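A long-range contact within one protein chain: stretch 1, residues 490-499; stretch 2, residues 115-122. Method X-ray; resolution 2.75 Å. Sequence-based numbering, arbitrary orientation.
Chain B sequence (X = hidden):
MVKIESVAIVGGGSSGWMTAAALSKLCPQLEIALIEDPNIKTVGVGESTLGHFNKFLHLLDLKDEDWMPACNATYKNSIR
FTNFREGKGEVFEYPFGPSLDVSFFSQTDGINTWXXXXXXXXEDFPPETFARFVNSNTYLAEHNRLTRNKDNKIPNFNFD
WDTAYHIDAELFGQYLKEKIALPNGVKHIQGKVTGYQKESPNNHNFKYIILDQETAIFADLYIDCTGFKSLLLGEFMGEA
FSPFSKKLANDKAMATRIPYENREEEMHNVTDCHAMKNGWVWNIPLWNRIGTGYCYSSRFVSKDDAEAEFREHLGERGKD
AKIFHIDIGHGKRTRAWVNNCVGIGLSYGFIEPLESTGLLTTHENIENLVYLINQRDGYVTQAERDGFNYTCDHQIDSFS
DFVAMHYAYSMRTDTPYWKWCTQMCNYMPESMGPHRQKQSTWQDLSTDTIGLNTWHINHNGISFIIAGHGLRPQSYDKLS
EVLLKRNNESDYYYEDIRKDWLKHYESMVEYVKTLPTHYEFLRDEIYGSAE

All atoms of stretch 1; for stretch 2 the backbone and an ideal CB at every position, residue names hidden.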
# COMPACT_ATOMS: atom_id res chain seq x y z
N SER B 490 -25.33 10.64 21.87
CA SER B 490 -25.43 12.05 22.30
C SER B 490 -24.03 12.59 22.60
O SER B 490 -23.14 11.82 23.03
CB SER B 490 -26.32 12.16 23.51
OG SER B 490 -26.12 13.39 24.21
N ASP B 491 -23.87 13.90 22.41
CA ASP B 491 -22.60 14.65 22.60
C ASP B 491 -22.62 15.41 23.93
O ASP B 491 -21.63 16.10 24.19
CB ASP B 491 -22.41 15.64 21.44
CG ASP B 491 -21.51 15.13 20.33
OD1 ASP B 491 -20.82 14.10 20.56
OD2 ASP B 491 -21.51 15.76 19.25
N TYR B 492 -23.68 15.31 24.73
CA TYR B 492 -23.84 16.15 25.94
C TYR B 492 -22.56 16.09 26.79
O TYR B 492 -22.23 17.15 27.33
CB TYR B 492 -25.11 15.85 26.74
CG TYR B 492 -25.24 16.82 27.90
CD1 TYR B 492 -25.48 18.17 27.66
CD2 TYR B 492 -25.01 16.42 29.21
CE1 TYR B 492 -25.52 19.09 28.71
CE2 TYR B 492 -25.05 17.33 30.26
CZ TYR B 492 -25.31 18.66 30.01
OH TYR B 492 -25.37 19.55 31.05
N TYR B 493 -21.83 14.97 26.84
CA TYR B 493 -20.61 14.77 27.67
C TYR B 493 -19.46 15.71 27.27
O TYR B 493 -18.46 15.79 28.01
CB TYR B 493 -20.15 13.31 27.63
CG TYR B 493 -19.59 12.80 26.33
CD1 TYR B 493 -20.42 12.42 25.29
CD2 TYR B 493 -18.23 12.68 26.14
CE1 TYR B 493 -19.92 11.93 24.10
CE2 TYR B 493 -17.70 12.19 24.96
CZ TYR B 493 -18.55 11.80 23.93
OH TYR B 493 -18.04 11.31 22.77
N TYR B 494 -19.59 16.42 26.14
CA TYR B 494 -18.60 17.41 25.66
C TYR B 494 -18.61 18.62 26.59
O TYR B 494 -17.53 19.22 26.79
CB TYR B 494 -18.82 17.71 24.17
CG TYR B 494 -17.99 16.83 23.27
CD1 TYR B 494 -18.37 15.53 22.95
CD2 TYR B 494 -16.77 17.28 22.80
CE1 TYR B 494 -17.58 14.72 22.16
CE2 TYR B 494 -15.97 16.49 21.99
CZ TYR B 494 -16.37 15.19 21.68
OH TYR B 494 -15.57 14.41 20.89
N GLU B 495 -19.76 18.97 27.17
CA GLU B 495 -19.89 20.04 28.20
C GLU B 495 -18.91 19.75 29.34
O GLU B 495 -18.27 20.71 29.81
CB GLU B 495 -21.31 20.10 28.76
CG GLU B 495 -22.31 20.68 27.78
CD GLU B 495 -22.19 22.18 27.64
OE1 GLU B 495 -22.17 22.84 28.71
OE2 GLU B 495 -22.24 22.73 26.49
N ASP B 496 -18.78 18.48 29.74
CA ASP B 496 -17.89 18.03 30.85
C ASP B 496 -16.44 18.03 30.36
O ASP B 496 -15.57 18.45 31.13
CB ASP B 496 -18.27 16.66 31.39
CG ASP B 496 -19.48 16.62 32.30
OD1 ASP B 496 -19.96 17.69 32.77
OD2 ASP B 496 -19.92 15.50 32.55
N ILE B 497 -16.18 17.58 29.12
CA ILE B 497 -14.80 17.59 28.56
C ILE B 497 -14.33 19.04 28.55
O ILE B 497 -13.19 19.29 28.99
CB ILE B 497 -14.72 16.95 27.16
CG1 ILE B 497 -15.08 15.47 27.19
CG2 ILE B 497 -13.34 17.14 26.58
CD1 ILE B 497 -15.06 14.78 25.85
N ARG B 498 -15.19 19.96 28.10
CA ARG B 498 -14.90 21.42 28.02
C ARG B 498 -14.54 21.96 29.41
O ARG B 498 -13.41 22.42 29.58
CB ARG B 498 -16.12 22.15 27.46
CG ARG B 498 -16.03 23.66 27.51
CD ARG B 498 -17.31 24.29 27.02
NE ARG B 498 -17.28 25.72 27.23
CZ ARG B 498 -17.48 26.31 28.40
NH1 ARG B 498 -17.77 25.58 29.46
NH2 ARG B 498 -17.43 27.62 28.50
N LYS B 499 -15.49 21.90 30.35
CA LYS B 499 -15.34 22.43 31.74
C LYS B 499 -14.10 21.79 32.38
O LYS B 499 -13.29 22.54 32.91
CB LYS B 499 -16.62 22.16 32.54
CG LYS B 499 -16.61 22.43 34.05
CD LYS B 499 -17.38 21.39 34.86
CE LYS B 499 -17.48 21.76 36.32
NZ LYS B 499 -18.26 23.01 36.48
N UNK B 115 -11.28 18.92 17.61
CA UNK B 115 -12.07 19.51 16.51
C UNK B 115 -13.54 19.71 16.88
O UNK B 115 -14.07 20.78 16.56
CB UNK B 115 -11.98 18.62 15.27
N UNK B 116 -14.18 18.72 17.52
CA UNK B 116 -15.59 18.84 17.96
C UNK B 116 -15.71 19.97 19.00
O UNK B 116 -16.65 20.77 18.88
CB UNK B 116 -16.09 17.52 18.55
N UNK B 117 -14.76 20.04 19.95
CA UNK B 117 -14.69 21.13 20.97
C UNK B 117 -14.62 22.49 20.25
O UNK B 117 -15.37 23.41 20.65
CB UNK B 117 -13.48 20.95 21.89
N UNK B 118 -13.74 22.59 19.25
CA UNK B 118 -13.52 23.81 18.43
C UNK B 118 -14.83 24.25 17.76
O UNK B 118 -15.08 25.47 17.73
CB UNK B 118 -12.45 23.56 17.37
N UNK B 119 -15.64 23.30 17.27
CA UNK B 119 -16.93 23.59 16.57
C UNK B 119 -17.97 24.05 17.60
O UNK B 119 -18.65 25.06 17.35
CB UNK B 119 -17.44 22.36 15.82
N UNK B 120 -18.08 23.33 18.72
CA UNK B 120 -19.10 23.56 19.76
C UNK B 120 -18.78 24.83 20.55
O UNK B 120 -19.72 25.56 20.86
CB UNK B 120 -19.19 22.36 20.71
N UNK B 121 -17.51 25.07 20.87
CA UNK B 121 -17.07 26.14 21.82
C UNK B 121 -15.92 26.94 21.21
O UNK B 121 -14.82 26.96 21.74
CB UNK B 121 -16.63 25.54 23.16
N UNK B 122 -16.18 27.67 20.10
CA UNK B 122 -15.13 28.35 19.34
C UNK B 122 -14.30 29.33 20.18
O UNK B 122 -13.10 29.33 20.04
CB UNK B 122 -15.76 29.10 18.16

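Stretch 2 runs as a helix through 120 and leaves helical geometry at 121; its axis crosses that of helix 494-499 at 94°, with a closest approach of 10.8 Å. At that separation, side chains must span the gap, and the visible groups of stretch 1 indicate what each could meet.

Position 115 has helical angles (-56/-44), and its ideal CB points sideways with no atom of stretch 1 within 5.5 Å. The contact sets little constraint here, and many residues would suit. The deposited residue is G115, whose O accepts the backbone hydrogen bond from 119 N.

At position 116 CA-to-CB points toward stretch 1, and the ideal CB lies 3.6 Å from Y494 CE2. Beyond the tyrosine stands the carboxylate of D491, too far for a short side chain to reach. A long chain with an apolar stem and a donor or positive end would fit: lysine or arginine, perhaps glutamine. It is K116. Its CD passes 3.4 Å from Y494 OH, and its NZ forms a salt bridge with D491, 3.0 Å from OD1; a second, weak hydrogen bond joins K116 NZ to D491 OD2 at 3.1 Å.

Position 117 points sideways, its ideal CB 5.0 Å from Y494 CD2. What lies within reach is the edge of that ring and the aliphatic side chain of I497, so a medium-sized apolar residue, such as leucine, isoleucine or methionine, is suitable. L117 (chi1 m, chi2 t) brings its end closer: CD2 sits 3.7 Å from Y494 CD2, near the ring plane, while CD1 lies 3.9 Å from I497 CG2.

Positions 118 and 119 are out of reach, with no atom of stretch 1 within 5.5 Å of either ideal CB, so the contact does not discriminate among side chains. They are A118 and N119.

Position 120 points toward stretch 1, but its ideal CB also has nothing within 5.5 Å. Only a long side chain could bridge that space, and the D491 carboxylate and the Y494 ring favour a cation, lysine or arginine. K120 supplies it. Its NZ makes a salt bridge to D491 OD2 at 2.6 Å, so D491 receives both lysines. The same NZ stands 4.9 Å from the centroid of the Y494 ring, 20° off the normal, a cation-pi arrangement over the face.

At position 121 phi/psi is -132/65, CB points toward stretch 1, and the ideal CB lies 4.1 Å from R498 CD. The extended R498 offers an aliphatic stem, and E495 a carboxylate. A large flat side chain would use the first and a donor at its tip the second, favouring tyrosine, though phenylalanine or tryptophan could also pack there. In Y121, R498 CD sits 3.2 Å from the ring centroid, 7° off the normal, a CH-pi contact. Y121 OH donates a hydrogen bond to E495 OE2 at 2.6 Å.

Position 122 is out of reach, and the contact makes no demand on it. It is P122.

Stretch 2 (115-122) GKLANKYP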
# COMPACT_ATOMS: atom_id res chain seq x y z
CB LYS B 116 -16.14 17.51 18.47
CG LYS B 116 -16.27 16.45 17.39
CD LYS B 116 -16.94 15.16 17.83
CE LYS B 116 -18.39 15.34 18.25
NZ LYS B 116 -19.17 14.10 18.02
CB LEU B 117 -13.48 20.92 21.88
CG LEU B 117 -13.61 19.81 22.92
CD1 LEU B 117 -12.32 19.61 23.69
CD2 LEU B 117 -14.73 20.13 23.88
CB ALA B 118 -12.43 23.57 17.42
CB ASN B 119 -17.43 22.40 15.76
CG ASN B 119 -16.77 22.28 14.40
OD1 ASN B 119 -16.34 23.28 13.82
ND2 ASN B 119 -16.68 21.06 13.89
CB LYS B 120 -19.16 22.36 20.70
CG LYS B 120 -19.67 21.07 20.06
CD LYS B 120 -19.82 19.97 21.11
CE LYS B 120 -20.96 19.03 20.80
NZ LYS B 120 -20.58 18.18 19.66
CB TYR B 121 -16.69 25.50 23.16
CG TYR B 121 -17.68 24.48 23.66
CD1 TYR B 121 -18.97 24.84 24.03
CD2 TYR B 121 -17.33 23.15 23.78
CE1 TYR B 121 -19.88 23.90 24.51
CE2 TYR B 121 -18.22 22.19 24.25
CZ TYR B 121 -19.50 22.57 24.62
OH TYR B 121 -20.35 21.62 25.10
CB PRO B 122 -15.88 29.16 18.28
CG PRO B 122 -17.24 28.51 18.18
CD PRO B 122 -17.52 27.94 19.55
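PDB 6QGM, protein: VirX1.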